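Local atomic coordinates of L-lysine 6-monooxygenase involved in desferrioxamine biosynthesis (Erwinia amylovora CFBP1430, PDB entry 5O8P), a protein that uses FAD and NADPH to catalyse, probably as cadaverine N-monooxygenase, an N-hydroxylation in the biosynthesis of the siderophore desferrioxamine. Residues L189-S200 / T333-G341; A205-D216 / L278-K289. One frame throughout, in Å; residues are numbered along the deposited sequence.

Contact 1: L189-S200 / T333-G341; sequences LQKKRSITVLGS and TEGLVMATG
Leu189 and Lys192 fill the shallow hollow over Gly335, which has no side chain of its own: Leu189 CD2 lies 3.9 Å from Gly335 CA, while Lys192 CD passes 3.4 Å from Gly335 N. The other branch of Leu189 meets the next bump along the strand, CD1 touching Val337 CG2 at 3.6 Å, with the two side chains at about a right angle. Val337 thus wedges between Leu189, Ile195 and Val197 on one face of the sheet, a face covered by helix 202-213 through Ile207 and Ala204. Strands 194-198 and 335-338 run parallel as neighbours in the five-stranded parallel sheet of a Rossmann-type domain, consistent with the role of Ser200, just past the strand, in binding NADP(+). On the other face, Leu198 spreads its two methyls, CD1 against Leu336 CD1 at 4.1 Å and CD2 against the sulfur of Met338. Beside Leu336 on this face, polar bumps interlock. Thr196 OG1 donates to Thr333 OG1 (2.8 Å), and Thr333 OG1 in turn donates to Gly335 O, which also accepts from Thr196 N. With Thr333 OG1 held anti to the backbone N (chi1 -165°), the hydroxyl can bridge both partners. Just before the two strands, Glu334 grips Arg193 twice: backbone N comes from above the carboxylate plane to OE1 (3.0 Å), and NH1 forms a salt bridge with OE2 (3.2 Å), the guanidinium and carboxylate planes 77° apart.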
loop_
_atom_site.group_PDB
_atom_site.type_symbol
_atom_site.label_atom_id
_atom_site.label_comp_id
_atom_site.label_asym_id
_atom_site.label_seq_id
_atom_site.Cartn_x
_atom_site.Cartn_y
_atom_site.Cartn_z
ATOM N N LEU B 189 29.391 7.316 -18.652
ATOM C CA LEU B 189 28.134 7.695 -19.291
ATOM C C LEU B 189 27.647 9.064 -18.819
ATOM O O LEU B 189 27.253 9.890 -19.634
ATOM C CB LEU B 189 27.047 6.640 -19.028
ATOM C CG LEU B 189 27.158 5.357 -19.854
ATOM C CD1 LEU B 189 26.346 4.226 -19.230
ATOM C CD2 LEU B 189 26.737 5.614 -21.301
ATOM N N GLN B 190 27.692 9.299 -17.508
ATOM C CA GLN B 190 27.165 10.541 -16.919
ATOM C C GLN B 190 27.938 11.811 -17.311
ATOM O O GLN B 190 27.396 12.914 -17.221
ATOM C CB GLN B 190 27.032 10.405 -15.385
ATOM C CG GLN B 190 25.949 9.395 -14.978
ATOM C CD GLN B 190 25.699 9.321 -13.484
ATOM O OE1 GLN B 190 26.618 9.091 -12.710
ATOM N NE2 GLN B 190 24.447 9.515 -13.072
ATOM N N LYS B 191 29.181 11.657 -17.769
ATOM C CA LYS B 191 29.942 12.775 -18.359
ATOM C C LYS B 191 29.452 13.204 -19.748
ATOM O O LYS B 191 29.796 14.297 -20.204
ATOM C CB LYS B 191 31.434 12.438 -18.450
ATOM C CG LYS B 191 32.144 12.422 -17.108
ATOM C CD LYS B 191 33.599 11.997 -17.251
ATOM C CE LYS B 191 34.219 11.737 -15.887
ATOM N NZ LYS B 191 35.383 10.809 -15.945
ATOM N N LYS B 192 28.686 12.350 -20.425
ATOM C CA LYS B 192 28.227 12.644 -21.781
ATOM C C LYS B 192 27.053 13.624 -21.800
ATOM O O LYS B 192 26.400 13.857 -20.780
ATOM C CB LYS B 192 27.866 11.357 -22.526
ATOM C CG LYS B 192 28.995 10.336 -22.565
ATOM C CD LYS B 192 28.681 9.192 -23.506
ATOM C CE LYS B 192 29.728 8.088 -23.462
ATOM N NZ LYS B 192 31.042 8.452 -24.073
ATOM N N ARG B 193 26.833 14.223 -22.971
ATOM C CA ARG B 193 25.755 15.195 -23.172
ATOM C C ARG B 193 24.391 14.530 -23.279
ATOM O O ARG B 193 23.393 15.138 -22.913
ATOM C CB ARG B 193 25.984 16.036 -24.434
ATOM C CG ARG B 193 26.891 17.238 -24.245
ATOM C CD ARG B 193 26.906 18.097 -25.508
ATOM N NE ARG B 193 28.075 18.978 -25.578
ATOM C CZ ARG B 193 29.325 18.591 -25.853
ATOM N NH1 ARG B 193 29.628 17.309 -26.089
ATOM N NH2 ARG B 193 30.297 19.501 -25.884
ATOM N N SER B 194 24.353 13.312 -23.823
ATOM C CA SER B 194 23.109 12.564 -24.018
ATOM C C SER B 194 23.335 11.073 -23.793
ATOM O O SER B 194 24.381 10.541 -24.161
ATOM C CB SER B 194 22.549 12.801 -25.424
ATOM O OG SER B 194 23.513 12.503 -26.417
ATOM N N ILE B 195 22.355 10.418 -23.170
ATOM C CA ILE B 195 22.378 8.972 -22.937
ATOM C C ILE B 195 21.063 8.414 -23.447
ATOM O O ILE B 195 20.025 9.049 -23.276
ATOM C CB ILE B 195 22.496 8.631 -21.433
ATOM C CG1 ILE B 195 23.734 9.299 -20.819
ATOM C CG2 ILE B 195 22.507 7.117 -21.211
ATOM C CD1 ILE B 195 23.779 9.224 -19.306
ATOM N N THR B 196 21.101 7.234 -24.053
ATOM C CA THR B 196 19.889 6.577 -24.534
ATOM C C THR B 196 19.850 5.129 -24.079
ATOM O O THR B 196 20.685 4.327 -24.462
ATOM C CB THR B 196 19.792 6.636 -26.068
ATOM O OG1 THR B 196 19.706 8.004 -26.483
ATOM C CG2 THR B 196 18.561 5.865 -26.582
ATOM N N VAL B 197 18.862 4.796 -23.262
ATOM C CA VAL B 197 18.619 3.412 -22.904
ATOM C C VAL B 197 17.743 2.770 -23.979
ATOM O O VAL B 197 16.659 3.247 -24.272
ATOM C CB VAL B 197 17.960 3.293 -21.525
ATOM C CG1 VAL B 197 17.735 1.834 -21.174
ATOM C CG2 VAL B 197 18.831 3.966 -20.472
ATOM N N LEU B 198 18.228 1.681 -24.551
ATOM C CA LEU B 198 17.548 0.982 -25.616
ATOM C C LEU B 198 17.133 -0.397 -25.076
ATOM O O LEU B 198 17.977 -1.163 -24.636
ATOM C CB LEU B 198 18.494 0.897 -26.804
ATOM C CG LEU B 198 17.832 0.786 -28.172
ATOM C CD1 LEU B 198 18.693 1.464 -29.219
ATOM C CD2 LEU B 198 17.578 -0.672 -28.535
ATOM N N GLY B 199 15.828 -0.688 -25.067
ATOM C CA GLY B 199 15.280 -1.931 -24.487
ATOM C C GLY B 199 14.130 -1.703 -23.516
ATOM O O GLY B 199 14.000 -0.624 -22.955
ATOM N N SER B 200 13.312 -2.735 -23.310
ATOM C CA SER B 200 12.016 -2.620 -22.615
ATOM C C SER B 200 11.975 -3.173 -21.160
ATOM O O SER B 200 11.045 -2.884 -20.428
ATOM C CB SER B 200 10.955 -3.375 -23.433
ATOM O OG SER B 200 11.033 -4.790 -23.237
ATOM N N THR B 333 22.494 10.180 -30.185
ATOM C CA THR B 333 22.909 10.041 -28.788
ATOM C C THR B 333 24.429 9.816 -28.691
ATOM O O THR B 333 25.031 9.212 -29.588
ATOM C CB THR B 333 22.121 8.907 -28.084
ATOM O OG1 THR B 333 22.283 8.998 -26.658
ATOM C CG2 THR B 333 22.547 7.523 -28.575
ATOM N N GLU B 334 25.042 10.314 -27.618
ATOM C CA GLU B 334 26.465 10.092 -27.383
ATOM C C GLU B 334 26.621 8.762 -26.688
ATOM O O GLU B 334 27.263 7.853 -27.218
ATOM C CB GLU B 334 27.082 11.213 -26.547
ATOM C CG GLU B 334 27.059 12.562 -27.247
ATOM C CD GLU B 334 27.909 13.626 -26.559
ATOM O OE1 GLU B 334 28.377 13.393 -25.417
ATOM O OE2 GLU B 334 28.090 14.714 -27.161
ATOM N N GLY B 335 26.012 8.658 -25.510
ATOM C CA GLY B 335 26.001 7.425 -24.714
ATOM C C GLY B 335 24.855 6.543 -25.144
ATOM O O GLY B 335 23.785 7.034 -25.494
ATOM N N LEU B 336 25.079 5.239 -25.117
ATOM C CA LEU B 336 24.081 4.265 -25.518
ATOM C C LEU B 336 24.162 3.077 -24.574
ATOM O O LEU B 336 25.174 2.407 -24.515
ATOM C CB LEU B 336 24.338 3.834 -26.954
ATOM C CG LEU B 336 23.432 2.769 -27.558
ATOM C CD1 LEU B 336 21.990 3.223 -27.497
ATOM C CD2 LEU B 336 23.829 2.490 -29.000
ATOM N N VAL B 337 23.106 2.847 -23.802
ATOM C CA VAL B 337 23.014 1.677 -22.944
ATOM C C VAL B 337 22.122 0.672 -23.648
ATOM O O VAL B 337 20.946 0.927 -23.853
ATOM C CB VAL B 337 22.441 2.023 -21.567
ATOM C CG1 VAL B 337 22.202 0.761 -20.756
ATOM C CG2 VAL B 337 23.379 2.953 -20.825
ATOM N N MET B 338 22.695 -0.463 -24.017
ATOM C CA MET B 338 21.973 -1.527 -24.696
ATOM C C MET B 338 21.432 -2.530 -23.654
ATOM O O MET B 338 22.096 -3.500 -23.288
ATOM C CB MET B 338 22.916 -2.188 -25.699
ATOM C CG MET B 338 22.214 -2.907 -26.822
ATOM S SD MET B 338 21.651 -1.778 -28.102
ATOM C CE MET B 338 23.208 -1.345 -28.877
ATOM N N ALA B 339 20.223 -2.270 -23.161
ATOM C CA ALA B 339 19.551 -3.135 -22.175
ATOM C C ALA B 339 18.645 -4.127 -22.889
ATOM O O ALA B 339 17.444 -4.203 -22.637
ATOM C CB ALA B 339 18.761 -2.286 -21.184
ATOM N N THR B 340 19.248 -4.904 -23.770
ATOM C CA THR B 340 18.527 -5.800 -24.651
ATOM C C THR B 340 18.518 -7.249 -24.129
ATOM O O THR B 340 18.136 -8.181 -24.856
ATOM C CB THR B 340 19.147 -5.722 -26.051
ATOM O OG1 THR B 340 20.576 -5.843 -25.950
ATOM C CG2 THR B 340 18.798 -4.377 -26.691
ATOM N N GLY B 341 18.939 -7.437 -22.876
ATOM C CA GLY B 341 18.842 -8.729 -22.221
ATOM C C GLY B 341 19.828 -9.771 -22.718
ATOM O O GLY B 341 20.895 -9.432 -23.229
#

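Contact 2: A205-D216 / L278-K289; sequences AEIYYDLLTDID and LINAIYDLLYVK
The Tyr209 ring presents its edge to the 278-289 segment: Ala281 O lies in the ring plane, 3.6 Å from Tyr209 CE1, and Ile282 CG1 is also at the edge, against CD1. Leu278 CD1 and Leu285 CD2 approach the ring obliquely, the latter 3.7 Å from Tyr209 CE1. Together Leu278, Ala281, Ile282 and Leu285 form the hole for this knob. The Tyr208 ring meets Ile282 CG2 obliquely; it stacks on Trp224, and its hydroxyl is hydrogen-bonded to Leu222 O. Helices 202-213 and 276-290 pack side by side against one face of the Rossmann-type sheet, the first following strand 194-198 and the second leading into strand 297-300; the paired segments run at 24° with axes 10.2 Å apart. Toward their N-terminal ends, Leu278 CD2 nestles 3.6 Å from Ala205 CB. Further along, Leu212 and Leu285 reach toward each other tip to tip, while Leu212 CD2 touches Leu286 CD2 at 3.7 Å, these two side chains at about a right angle. Lys289 bends at chi2 (-80°), which turns the rest of its chain across to the backbone at Leu212 and Thr213. Its NZ donates to Thr213 O at 3.2 Å, from above the carbonyl plane, and makes a weak bond within a salt bridge to the poorly ordered Asp216, whose OD2 is 3.1 Å away. Glu53 of a second subunit adds another salt bridge to the same ammonium.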
loop_
_atom_site.group_PDB
_atom_site.type_symbol
_atom_site.label_atom_id
_atom_site.label_comp_id
_atom_site.label_asym_id
_atom_site.label_seq_id
_atom_site.Cartn_x
_atom_site.Cartn_y
_atom_site.Cartn_z
ATOM N N ALA B 205 14.691 -0.319 -17.229
ATOM C CA ALA B 205 13.961 0.572 -16.341
ATOM C C ALA B 205 14.785 0.962 -15.126
ATOM O O ALA B 205 14.798 2.131 -14.747
ATOM C CB ALA B 205 12.647 -0.053 -15.915
ATOM N N GLU B 206 15.467 -0.006 -14.518
ATOM C CA GLU B 206 16.307 0.272 -13.345
ATOM C C GLU B 206 17.411 1.255 -13.666
ATOM O O GLU B 206 17.685 2.148 -12.867
ATOM C CB GLU B 206 16.930 -1.004 -12.811
ATOM C CG GLU B 206 15.945 -1.845 -12.043
ATOM C CD GLU B 206 16.472 -3.209 -11.658
ATOM O OE1 GLU B 206 17.595 -3.577 -12.071
ATOM O OE2 GLU B 206 15.746 -3.927 -10.925
ATOM N N ILE B 207 18.023 1.075 -14.836
ATOM C CA ILE B 207 19.044 1.975 -15.337
ATOM C C ILE B 207 18.446 3.339 -15.607
ATOM O O ILE B 207 18.995 4.330 -15.153
ATOM C CB ILE B 207 19.726 1.419 -16.616
ATOM C CG1 ILE B 207 20.648 0.274 -16.233
ATOM C CG2 ILE B 207 20.507 2.494 -17.368
ATOM C CD1 ILE B 207 21.198 -0.508 -17.404
ATOM N N TYR B 208 17.331 3.387 -16.338
ATOM C CA TYR B 208 16.674 4.661 -16.641
ATOM C C TYR B 208 16.357 5.451 -15.373
ATOM O O TYR B 208 16.617 6.644 -15.300
ATOM C CB TYR B 208 15.404 4.472 -17.473
ATOM C CG TYR B 208 14.921 5.776 -18.052
ATOM C CD1 TYR B 208 14.027 6.579 -17.350
ATOM C CD2 TYR B 208 15.387 6.222 -19.286
ATOM C CE1 TYR B 208 13.579 7.777 -17.873
ATOM C CE2 TYR B 208 14.964 7.430 -19.820
ATOM C CZ TYR B 208 14.056 8.207 -19.119
ATOM O OH TYR B 208 13.636 9.404 -19.665
ATOM N N TYR B 209 15.815 4.774 -14.377
ATOM C CA TYR B 209 15.556 5.393 -13.089
ATOM C C TYR B 209 16.838 5.893 -12.415
ATOM O O TYR B 209 16.859 6.979 -11.833
ATOM C CB TYR B 209 14.810 4.413 -12.170
ATOM C CG TYR B 209 14.330 5.061 -10.902
ATOM C CD1 TYR B 209 13.150 5.796 -10.874
ATOM C CD2 TYR B 209 15.074 4.972 -9.738
ATOM C CE1 TYR B 209 12.718 6.406 -9.714
ATOM C CE2 TYR B 209 14.646 5.577 -8.574
ATOM C CZ TYR B 209 13.471 6.295 -8.576
ATOM O OH TYR B 209 13.050 6.881 -7.424
ATOM N N ASP B 210 17.896 5.089 -12.489
ATOM C CA ASP B 210 19.179 5.423 -11.859
ATOM C C ASP B 210 19.740 6.712 -12.448
ATOM O O ASP B 210 20.150 7.600 -11.708
ATOM C CB ASP B 210 20.182 4.276 -12.054
ATOM C CG ASP B 210 21.334 4.316 -11.067
ATOM O OD1 ASP B 210 21.067 4.235 -9.852
ATOM O OD2 ASP B 210 22.503 4.364 -11.515
ATOM N N LEU B 211 19.727 6.801 -13.779
ATOM C CA LEU B 211 20.223 7.972 -14.499
ATOM C C LEU B 211 19.318 9.186 -14.320
ATOM O O LEU B 211 19.819 10.301 -14.177
ATOM C CB LEU B 211 20.410 7.665 -15.999
ATOM C CG LEU B 211 21.482 6.614 -16.326
ATOM C CD1 LEU B 211 21.421 6.203 -17.792
ATOM C CD2 LEU B 211 22.859 7.129 -15.974
ATOM N N LEU B 212 18.000 8.971 -14.328
ATOM C CA LEU B 212 17.016 10.051 -14.133
ATOM C C LEU B 212 17.198 10.752 -12.788
ATOM O O LEU B 212 17.010 11.960 -12.687
ATOM C CB LEU B 212 15.584 9.517 -14.248
ATOM C CG LEU B 212 14.434 10.532 -14.141
ATOM C CD1 LEU B 212 14.572 11.645 -15.170
ATOM C CD2 LEU B 212 13.092 9.836 -14.305
ATOM N N THR B 213 17.573 9.986 -11.773
ATOM C CA THR B 213 17.900 10.519 -10.456
ATOM C C THR B 213 18.923 11.651 -10.511
ATOM O O THR B 213 18.774 12.635 -9.807
ATOM C CB THR B 213 18.402 9.380 -9.542
ATOM O OG1 THR B 213 17.332 8.441 -9.335
ATOM C CG2 THR B 213 18.898 9.897 -8.202
ATOM N N ASP B 214 19.935 11.531 -11.365
ATOM C CA ASP B 214 20.997 12.537 -11.462
ATOM C C ASP B 214 20.912 13.418 -12.718
ATOM O O ASP B 214 21.907 14.045 -13.102
ATOM C CB ASP B 214 22.367 11.846 -11.402
ATOM C CG ASP B 214 22.541 10.976 -10.168
ATOM O OD1 ASP B 214 21.992 11.304 -9.090
ATOM O OD2 ASP B 214 23.253 9.959 -10.283
ATOM N N ILE B 215 19.743 13.512 -13.345
ATOM C CA ILE B 215 19.620 14.311 -14.569
ATOM C C ILE B 215 19.835 15.795 -14.272
ATOM O O ILE B 215 20.434 16.480 -15.062
ATOM C CB ILE B 215 18.285 14.042 -15.312
ATOM C CG1 ILE B 215 18.355 14.548 -16.749
ATOM C CG2 ILE B 215 17.085 14.651 -14.598
ATOM C CD1 ILE B 215 17.140 14.156 -17.574
ATOM N N ASP B 216 19.347 16.263 -13.122
ATOM C CA ASP B 216 19.641 17.592 -12.550
ATOM C C ASP B 216 21.111 17.902 -12.318
ATOM O O ASP B 216 21.548 19.034 -12.425
ATOM C CB ASP B 216 19.100 17.628 -11.103
ATOM C CG ASP B 216 17.668 18.011 -11.003
ATOM O OD1 ASP B 216 17.037 18.398 -12.012
ATOM O OD2 ASP B 216 17.160 17.968 -9.865
ATOM N N LEU B 278 8.142 0.363 -10.096
ATOM C CA LEU B 278 9.226 1.086 -10.737
ATOM C C LEU B 278 8.710 1.935 -11.887
ATOM O O LEU B 278 9.091 3.094 -11.989
ATOM C CB LEU B 278 10.310 0.126 -11.238
ATOM C CG LEU B 278 11.567 0.710 -11.892
ATOM C CD1 LEU B 278 12.272 1.670 -10.942
ATOM C CD2 LEU B 278 12.504 -0.411 -12.330
ATOM N N ILE B 279 7.848 1.387 -12.744
ATOM C CA ILE B 279 7.226 2.204 -13.784
ATOM C C ILE B 279 6.614 3.454 -13.153
ATOM O O ILE B 279 6.864 4.565 -13.601
ATOM C CB ILE B 279 6.111 1.474 -14.551
ATOM C CG1 ILE B 279 6.690 0.392 -15.440
ATOM C CG2 ILE B 279 5.330 2.454 -15.435
ATOM C CD1 ILE B 279 5.697 -0.673 -15.839
ATOM N N ASN B 280 5.806 3.260 -12.120
ATOM C CA ASN B 280 5.180 4.373 -11.432
ATOM C C ASN B 280 6.172 5.299 -10.748
ATOM O O ASN B 280 5.933 6.501 -10.685
ATOM C CB ASN B 280 4.189 3.864 -10.395
ATOM C CG ASN B 280 2.958 3.236 -11.020
ATOM O OD1 ASN B 280 2.692 3.366 -12.225
ATOM N ND2 ASN B 280 2.184 2.559 -10.189
ATOM N N ALA B 281 7.265 4.754 -10.215
ATOM C CA ALA B 281 8.315 5.594 -9.618
ATOM C C ALA B 281 9.016 6.471 -10.651
ATOM O O ALA B 281 9.400 7.604 -10.341
ATOM C CB ALA B 281 9.320 4.744 -8.883
ATOM N N ILE B 282 9.175 5.937 -11.863
ATOM C CA ILE B 282 9.726 6.685 -12.988
ATOM C C ILE B 282 8.784 7.819 -13.398
ATOM O O ILE B 282 9.242 8.932 -13.610
ATOM C CB ILE B 282 10.009 5.769 -14.202
ATOM C CG1 ILE B 282 11.153 4.822 -13.890
ATOM C CG2 ILE B 282 10.349 6.575 -15.454
ATOM C CD1 ILE B 282 11.293 3.691 -14.882
ATOM N N TYR B 283 7.484 7.550 -13.522
ATOM C CA TYR B 283 6.520 8.625 -13.836
ATOM C C TYR B 283 6.546 9.684 -12.749
ATOM O O TYR B 283 6.625 10.864 -13.052
ATOM C CB TYR B 283 5.083 8.117 -14.025
ATOM C CG TYR B 283 4.181 9.190 -14.547
ATOM C CD1 TYR B 283 4.068 9.416 -15.912
ATOM C CD2 TYR B 283 3.466 10.021 -13.678
ATOM C CE1 TYR B 283 3.253 10.437 -16.411
ATOM C CE2 TYR B 283 2.645 11.045 -14.166
ATOM C CZ TYR B 283 2.542 11.253 -15.540
ATOM O OH TYR B 283 1.752 12.258 -16.082
ATOM N N ASP B 284 6.502 9.254 -11.492
ATOM C CA ASP B 284 6.527 10.186 -10.369
ATOM C C ASP B 284 7.807 11.016 -10.330
ATOM O O ASP B 284 7.767 12.174 -9.945
ATOM C CB ASP B 284 6.291 9.455 -9.023
ATOM C CG ASP B 284 4.813 9.068 -8.794
ATOM O OD1 ASP B 284 3.974 9.217 -9.720
ATOM O OD2 ASP B 284 4.487 8.619 -7.667
ATOM N N LEU B 285 8.933 10.439 -10.744
ATOM C CA LEU B 285 10.198 11.177 -10.752
ATOM C C LEU B 285 10.283 12.144 -11.928
ATOM O O LEU B 285 10.767 13.249 -11.746
ATOM C CB LEU B 285 11.401 10.238 -10.734
ATOM C CG LEU B 285 12.756 10.917 -10.483
ATOM C CD1 LEU B 285 12.791 11.713 -9.184
ATOM C CD2 LEU B 285 13.854 9.863 -10.485
ATOM N N LEU B 286 9.819 11.745 -13.115
ATOM C CA LEU B 286 9.644 12.691 -14.235
ATOM C C LEU B 286 8.770 13.879 -13.815
ATOM O O LEU B 286 9.141 15.032 -14.020
ATOM C CB LEU B 286 9.019 12.013 -15.452
ATOM C CG LEU B 286 9.879 10.963 -16.154
ATOM C CD1 LEU B 286 9.049 10.145 -17.122
ATOM C CD2 LEU B 286 11.052 11.595 -16.885
ATOM N N TYR B 287 7.631 13.587 -13.200
ATOM C CA TYR B 287 6.767 14.623 -12.639
ATOM C C TYR B 287 7.559 15.570 -11.720
ATOM O O TYR B 287 7.557 16.773 -11.940
ATOM C CB TYR B 287 5.552 13.993 -11.902
ATOM C CG TYR B 287 4.502 14.984 -11.468
ATOM C CD1 TYR B 287 4.673 15.731 -10.305
ATOM C CD2 TYR B 287 3.352 15.195 -12.224
ATOM C CE1 TYR B 287 3.739 16.669 -9.903
ATOM C CE2 TYR B 287 2.404 16.133 -11.833
ATOM C CZ TYR B 287 2.602 16.869 -10.666
ATOM O OH TYR B 287 1.684 17.799 -10.234
ATOM N N VAL B 288 8.246 15.037 -10.711
ATOM C CA VAL B 288 8.970 15.888 -9.737
ATOM C C VAL B 288 10.102 16.705 -10.361
ATOM O O VAL B 288 10.285 17.880 -10.018
ATOM C CB VAL B 288 9.532 15.062 -8.554
ATOM C CG1 VAL B 288 10.523 15.871 -7.711
ATOM C CG2 VAL B 288 8.396 14.585 -7.673
ATOM N N LYS B 289 10.868 16.083 -11.252
ATOM C CA LYS B 289 11.953 16.784 -11.920
ATOM C C LYS B 289 11.389 17.899 -12.784
ATOM O O LYS B 289 11.948 18.983 -12.814
ATOM C CB LYS B 289 12.788 15.852 -12.789
ATOM C CG LYS B 289 13.537 14.761 -12.054
ATOM C CD LYS B 289 14.807 15.264 -11.437
ATOM C CE LYS B 289 15.410 14.286 -10.448
ATOM N NZ LYS B 289 16.587 14.906 -9.793
#

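How the contacts relate
Contact 1 supplies two adjacent inner strands of the sheet and contact 2 the helix pair on one of its faces; their centres lie 14 Å apart. Strand 194-198 runs on into helix 202-213 through a turn with a GxGxxA-like pattern, the probable dinucleotide-binding turn. The two contacts interlock where Ile207 CD1 meets Val337 CG1 at 3.7 Å and Leu211 CD1 meets Ile195 CG2 at the same distance; Gln190 NE2 and Asp214 OD2 probably hydrogen-bond at 3.1 Å. The side chain of Ala339 is about 10 Å from the bound FAD, and that of Glu206, salt-bridged to the NADP(+)-binding Arg100, about 6 Å.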